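PDB 4WXJ: glutamate receptor IIB from Drosophila melanogaster, which binds the transmitter glutamate through this ligand-binding domain and probably serves as a subunit of a glutamate-gated ion channel in the postsynaptic muscle membrane. Local coordinates for residues Y42-I47 / F58-V63; V140-I145 / R163-K168. All coordinates share one frame; numbering follows the deposited sequence.

Contact 1 (Y42-I47 / F58-V63)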
loop_
_atom_site.group_PDB
_atom_site.type_symbol
_atom_site.label_atom_id
_atom_site.label_comp_id
_atom_site.label_asym_id
_atom_site.label_seq_id
_atom_site.Cartn_x
_atom_site.Cartn_y
_atom_site.Cartn_z
ATOM N N TYR A 42 -11.216 0.599 -5.246
ATOM C CA TYR A 42 -11.215 1.864 -4.519
ATOM C C TYR A 42 -10.564 2.982 -5.326
ATOM O O TYR A 42 -11.111 4.080 -5.432
ATOM C CB TYR A 42 -10.485 1.696 -3.182
ATOM C CG TYR A 42 -10.361 2.972 -2.382
ATOM C CD1 TYR A 42 -9.353 3.889 -2.651
ATOM C CD2 TYR A 42 -11.247 3.256 -1.353
ATOM C CE1 TYR A 42 -9.238 5.055 -1.928
ATOM C CE2 TYR A 42 -11.137 4.420 -0.620
ATOM C CZ TYR A 42 -10.132 5.316 -0.912
ATOM O OH TYR A 42 -10.018 6.476 -0.187
ATOM N N ALA A 43 -9.392 2.699 -5.885
ATOM C CA ALA A 43 -8.631 3.706 -6.612
ATOM C C ALA A 43 -9.332 4.085 -7.911
ATOM O O ALA A 43 -9.235 5.225 -8.362
ATOM C CB ALA A 43 -7.227 3.208 -6.893
ATOM N N VAL A 44 -10.037 3.132 -8.510
ATOM C CA VAL A 44 -10.782 3.402 -9.733
ATOM C C VAL A 44 -11.921 4.377 -9.444
ATOM O O VAL A 44 -12.082 5.376 -10.144
ATOM C CB VAL A 44 -11.343 2.108 -10.355
ATOM C CG1 VAL A 44 -12.184 2.421 -11.592
ATOM C CG2 VAL A 44 -10.210 1.157 -10.715
ATOM N N ASP A 45 -12.708 4.081 -8.414
ATOM C CA ASP A 45 -13.792 4.967 -8.003
ATOM C C ASP A 45 -13.285 6.369 -7.662
ATOM O O ASP A 45 -13.913 7.363 -8.026
ATOM C CB ASP A 45 -14.531 4.389 -6.793
ATOM C CG ASP A 45 -15.353 3.158 -7.135
ATOM O OD1 ASP A 45 -15.530 2.861 -8.336
ATOM O OD2 ASP A 45 -15.833 2.494 -6.191
ATOM N N LEU A 46 -12.154 6.447 -6.968
ATOM C CA LEU A 46 -11.648 7.733 -6.492
ATOM C C LEU A 46 -11.170 8.612 -7.648
ATOM O O LEU A 46 -11.319 9.833 -7.605
ATOM C CB LEU A 46 -10.517 7.525 -5.482
ATOM C CG LEU A 46 -9.886 8.799 -4.908
ATOM C CD1 LEU A 46 -10.936 9.706 -4.273
ATOM C CD2 LEU A 46 -8.805 8.453 -3.895
ATOM N N ILE A 47 -10.599 7.997 -8.679
ATOM C CA ILE A 47 -10.155 8.745 -9.852
ATOM C C ILE A 47 -11.364 9.233 -10.648
ATOM O O ILE A 47 -11.364 10.352 -11.161
ATOM C CB ILE A 47 -9.238 7.899 -10.763
ATOM C CG1 ILE A 47 -7.907 7.597 -10.063
ATOM C CG2 ILE A 47 -8.980 8.610 -12.093
ATOM C CD1 ILE A 47 -7.028 8.813 -9.798
ATOM N N PHE A 58 -8.901 10.758 -18.210
ATOM C CA PHE A 58 -7.801 9.944 -17.714
ATOM C C PHE A 58 -7.762 8.569 -18.362
ATOM O O PHE A 58 -8.772 8.069 -18.857
ATOM C CB PHE A 58 -7.900 9.789 -16.195
ATOM C CG PHE A 58 -9.160 9.116 -15.738
ATOM C CD1 PHE A 58 -9.221 7.738 -15.617
ATOM C CD2 PHE A 58 -10.288 9.861 -15.438
ATOM C CE1 PHE A 58 -10.383 7.117 -15.202
ATOM C CE2 PHE A 58 -11.452 9.246 -15.021
ATOM C CZ PHE A 58 -11.500 7.871 -14.903
ATOM N N ASN A 59 -6.576 7.971 -18.345
ATOM C CA ASN A 59 -6.369 6.627 -18.855
ATOM C C ASN A 59 -5.545 5.808 -17.868
ATOM O O ASN A 59 -4.420 6.178 -17.534
ATOM C CB ASN A 59 -5.674 6.678 -20.215
ATOM C CG ASN A 59 -5.403 5.301 -20.784
ATOM O OD1 ASN A 59 -6.184 4.369 -20.586
ATOM N ND2 ASN A 59 -4.287 5.163 -21.491
ATOM N N PHE A 60 -6.112 4.704 -17.394
ATOM C CA PHE A 60 -5.400 3.817 -16.485
ATOM C C PHE A 60 -4.350 3.002 -17.229
ATOM O O PHE A 60 -4.654 2.340 -18.223
ATOM C CB PHE A 60 -6.369 2.875 -15.768
ATOM C CG PHE A 60 -7.101 3.513 -14.625
ATOM C CD1 PHE A 60 -6.457 3.756 -13.423
ATOM C CD2 PHE A 60 -8.435 3.860 -14.747
ATOM C CE1 PHE A 60 -7.130 4.341 -12.366
ATOM C CE2 PHE A 60 -9.111 4.443 -13.692
ATOM C CZ PHE A 60 -8.456 4.683 -12.502
ATOM N N GLU A 61 -3.115 3.061 -16.739
ATOM C CA GLU A 61 -2.028 2.240 -17.261
ATOM C C GLU A 61 -1.308 1.534 -16.116
ATOM O O GLU A 61 -0.366 2.083 -15.545
ATOM C CB GLU A 61 -1.037 3.087 -18.061
ATOM C CG GLU A 61 -1.616 3.669 -19.341
ATOM C CD GLU A 61 -0.548 4.202 -20.279
ATOM O OE1 GLU A 61 0.639 4.211 -19.891
ATOM O OE2 GLU A 61 -0.898 4.608 -21.407
ATOM N N PRO A 62 -1.758 0.320 -15.761
ATOM C CA PRO A 62 -1.049 -0.423 -14.714
ATOM C C PRO A 62 0.403 -0.700 -15.099
ATOM O O PRO A 62 0.665 -1.175 -16.203
ATOM C CB PRO A 62 -1.856 -1.723 -14.591
ATOM C CG PRO A 62 -2.666 -1.810 -15.835
ATOM C CD PRO A 62 -2.946 -0.405 -16.239
ATOM N N VAL A 63 1.329 -0.398 -14.194
ATOM C CA VAL A 63 2.756 -0.507 -14.486
ATOM C C VAL A 63 3.171 -1.946 -14.782
ATOM O O VAL A 63 2.622 -2.894 -14.217
ATOM C CB VAL A 63 3.611 0.039 -13.319
ATOM C CG1 VAL A 63 3.307 1.507 -13.091
ATOM C CG2 VAL A 63 3.375 -0.763 -12.044
#
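Ile47, Val44 and two phenylalanines, Phe58 and Phe60, make an apolar helix-on-sheet contact. It joins the start of helix 42-54 to strand 57-62, an outer strand of the parallel sheet in the lobe that holds Asp96, Thr98 and Arg103 of the glutamate site. Helix and strand run nearly antiparallel, at 161°, with their axes 11.0 Å apart. Helix 42-54 comes before strand 57-62, which lies parallel to and beside strand 10-15, so the contact is the second half of a beta-alpha-beta crossover.

On the helix side Ile47 carries most of the contact and uses two branches. Its CG2 methyl sits squarely over one face of the Phe58 ring, 3.5 Å from the centroid and 6° off the ring normal. This is a well-centred CH-pi contact. CG1 lies beside the backbone N (chi1 -67°), which leaves CG2 anti to that N and aimed at the ring. CB and CG1 turn instead to Phe60, with Ile47 CB 3.7 Å from Phe60 CZ. Ile47 and Phe60 lie alongside each other, pointing opposite ways. The far end of the Phe60 ring also reaches the helix backbone, where Phe60 CZ lies 3.8 Å from Val44 CA. Val44 CG1 touches more loosely, 4.2 Å from Phe60 CE2.

Other rings complete the packing. Tyr48 meets Phe58 edge-to-face, and the Phe22 ring meets that of Phe60. Asn36 bonds the strand backbone at Phe58 O and Phe60 N.

Were Phe58 an alanine, the Ile47 methyl would probably lose its aromatic face and Tyr48 its ring partner. With no polar bond between the two segments, the union rests on close apolar fit and the ring face.

Contact 2 (V140-I145 / R163-K168)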
loop_
_atom_site.group_PDB
_atom_site.type_symbol
_atom_site.label_atom_id
_atom_site.label_comp_id
_atom_site.label_asym_id
_atom_site.label_seq_id
_atom_site.Cartn_x
_atom_site.Cartn_y
_atom_site.Cartn_z
ATOM N N VAL A 140 8.571 -18.061 15.547
ATOM C CA VAL A 140 7.732 -17.503 14.494
ATOM C C VAL A 140 8.503 -16.430 13.733
ATOM O O VAL A 140 8.807 -15.371 14.280
ATOM C CB VAL A 140 6.437 -16.892 15.067
ATOM C CG1 VAL A 140 5.596 -16.263 13.957
ATOM C CG2 VAL A 140 5.638 -17.950 15.811
ATOM N N GLN A 141 8.820 -16.707 12.473
ATOM C CA GLN A 141 9.500 -15.732 11.631
ATOM C C GLN A 141 8.501 -14.681 11.158
ATOM O O GLN A 141 7.291 -14.871 11.275
ATOM C CB GLN A 141 10.166 -16.416 10.435
ATOM C CG GLN A 141 11.275 -17.386 10.816
ATOM C CD GLN A 141 12.016 -17.930 9.609
ATOM O OE1 GLN A 141 11.463 -18.009 8.509
ATOM N NE2 GLN A 141 13.276 -18.301 9.806
ATOM N N PHE A 142 9.007 -13.571 10.632
ATOM C CA PHE A 142 8.141 -12.498 10.158
ATOM C C PHE A 142 8.843 -11.618 9.132
ATOM O O PHE A 142 10.072 -11.565 9.085
ATOM C CB PHE A 142 7.655 -11.647 11.333
ATOM C CG PHE A 142 8.758 -11.174 12.238
ATOM C CD1 PHE A 142 9.169 -11.947 13.311
ATOM C CD2 PHE A 142 9.378 -9.956 12.020
ATOM C CE1 PHE A 142 10.181 -11.516 14.144
ATOM C CE2 PHE A 142 10.392 -9.518 12.852
ATOM C CZ PHE A 142 10.792 -10.300 13.916
ATOM N N GLY A 143 8.053 -10.933 8.309
ATOM C CA GLY A 143 8.603 -10.070 7.281
ATOM C C GLY A 143 7.602 -9.100 6.684
ATOM O O GLY A 143 6.456 -9.013 7.131
ATOM N N THR A 144 8.053 -8.374 5.664
ATOM C CA THR A 144 7.253 -7.345 5.008
ATOM C C THR A 144 7.381 -7.451 3.494
ATOM O O THR A 144 8.091 -8.311 2.977
ATOM C CB THR A 144 7.689 -5.921 5.431
ATOM O OG1 THR A 144 9.004 -5.650 4.926
ATOM C CG2 THR A 144 7.690 -5.774 6.942
ATOM N N ILE A 145 6.695 -6.561 2.786
ATOM C CA ILE A 145 6.872 -6.446 1.348
ATOM C C ILE A 145 8.249 -5.860 1.065
ATOM O O ILE A 145 8.648 -4.865 1.670
ATOM C CB ILE A 145 5.785 -5.572 0.710
ATOM C CG1 ILE A 145 4.434 -6.277 0.820
ATOM C CG2 ILE A 145 6.109 -5.287 -0.757
ATOM C CD1 ILE A 145 3.250 -5.387 0.516
ATOM N N ARG A 163 14.647 -1.566 15.518
ATOM C CA ARG A 163 15.954 -2.006 15.034
ATOM C C ARG A 163 16.090 -3.523 15.136
ATOM O O ARG A 163 16.576 -4.174 14.211
ATOM C CB ARG A 163 17.085 -1.342 15.822
ATOM C CG ARG A 163 17.349 0.107 15.467
ATOM C CD ARG A 163 18.457 0.671 16.343
ATOM N NE ARG A 163 18.877 2.006 15.926
ATOM C CZ ARG A 163 19.773 2.253 14.974
ATOM N NH1 ARG A 163 20.350 1.256 14.314
ATOM N NH2 ARG A 163 20.086 3.505 14.674
ATOM N N MET A 164 15.660 -4.080 16.266
ATOM C CA MET A 164 15.736 -5.521 16.485
ATOM C C MET A 164 14.851 -6.270 15.495
ATOM O O MET A 164 15.244 -7.310 14.967
ATOM C CB MET A 164 15.334 -5.877 17.919
ATOM C CG MET A 164 16.379 -5.513 18.964
ATOM S SD MET A 164 16.266 -6.518 20.460
ATOM C CE MET A 164 14.776 -5.875 21.214
ATOM N N ALA A 165 13.655 -5.742 15.249
ATOM C CA ALA A 165 12.757 -6.312 14.251
ATOM C C ALA A 165 13.437 -6.356 12.889
ATOM O O ALA A 165 13.411 -7.377 12.202
ATOM C CB ALA A 165 11.471 -5.509 14.162
ATOM N N TRP A 166 14.044 -5.235 12.512
ATOM C CA TRP A 166 14.666 -5.095 11.201
ATOM C C TRP A 166 15.826 -6.066 11.037
ATOM O O TRP A 166 15.955 -6.720 10.003
ATOM C CB TRP A 166 15.144 -3.654 10.995
ATOM C CG TRP A 166 15.791 -3.406 9.665
ATOM C CD1 TRP A 166 17.062 -2.960 9.443
ATOM C CD2 TRP A 166 15.199 -3.588 8.372
ATOM N NE1 TRP A 166 17.297 -2.851 8.094
ATOM C CE2 TRP A 166 16.170 -3.231 7.415
ATOM C CE3 TRP A 166 13.944 -4.016 7.932
ATOM C CZ2 TRP A 166 15.925 -3.290 6.044
ATOM C CZ3 TRP A 166 13.702 -4.074 6.570
ATOM C CH2 TRP A 166 14.688 -3.713 5.643
ATOM N N ASN A 167 16.666 -6.164 12.061
ATOM C CA ASN A 167 17.817 -7.059 12.007
ATOM C C ASN A 167 17.401 -8.529 11.985
ATOM O O ASN A 167 18.057 -9.352 11.347
ATOM C CB ASN A 167 18.752 -6.792 13.188
ATOM C CG ASN A 167 19.546 -5.508 13.019
ATOM O OD1 ASN A 167 20.099 -5.242 11.950
ATOM N ND2 ASN A 167 19.600 -4.702 14.072
ATOM N N LYS A 168 16.313 -8.861 12.671
ATOM C CA LYS A 168 15.794 -10.225 12.635
ATOM C C LYS A 168 15.237 -10.565 11.256
ATOM O O LYS A 168 15.492 -11.647 10.730
ATOM C CB LYS A 168 14.713 -10.428 13.698
ATOM C CG LYS A 168 15.259 -10.617 15.101
ATOM C CD LYS A 168 14.488 -11.682 15.861
ATOM C CE LYS A 168 15.137 -11.978 17.201
ATOM N NZ LYS A 168 14.377 -13.001 17.969
#
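Phe142 points the far end of its ring at helix 160-171 and meets it at Ala165 and Lys168, one helical turn apart. The first torsion (chi1 51°) puts CG between the backbone N and the carbonyl carbon, which carries the ring across to the helix. Phe142 CZ lies 3.9 Å from Lys168 CB, and the two side chains run at a slant to each other. The neighbouring ring atom, Phe142 CE2, is 3.8 Å from Ala165 O. Both partners approach the ring obliquely. The Ala165 methyl is a looser neighbour, with its CB 4.4 Å from Phe142 CE2.

Lys168 gives only the base of its side chain to this contact. The chain bends at chi2 (-140°). The aliphatic base thus packs on Phe142 while the amine runs off to hydrogen-bond Gln137 O.

Segment 140-145 runs on to Ile145, which lines the glutamate pocket, but the Phe142 side chain lies about 13 Å from the ligand. The Phe142 ring also packs edge-to-face with Phe172, and its side chain touches Leu134 of helix 131-135 and Leu198 of strand 195-200. Strand 141-143 is an outer strand of the mixed sheet, parallel to strand 195-200, and Phe142 joins it to helix 160-171.

Along the chain the two contacts come in series. Contact 1 closes first, over a short loop of ten residues that is mostly the rest of helix 42-54. The chain then passes through Asp96, Thr98 and Arg103 of the glutamate site and along strand 108-123. Contact 2 opens only after this, and closes over seventeen residues that include helix 149-155, with Ala149 and Thr150 of the site. The loops neither nest nor cross. Contact 1 ties a helix to the parallel sheet, contact 2 a helix to the mixed sheet. Their centres are about 33 Å apart on opposite sides of the chain's centre, consistent with the two-lobed, clamshell-like ligand-binding domain of this family.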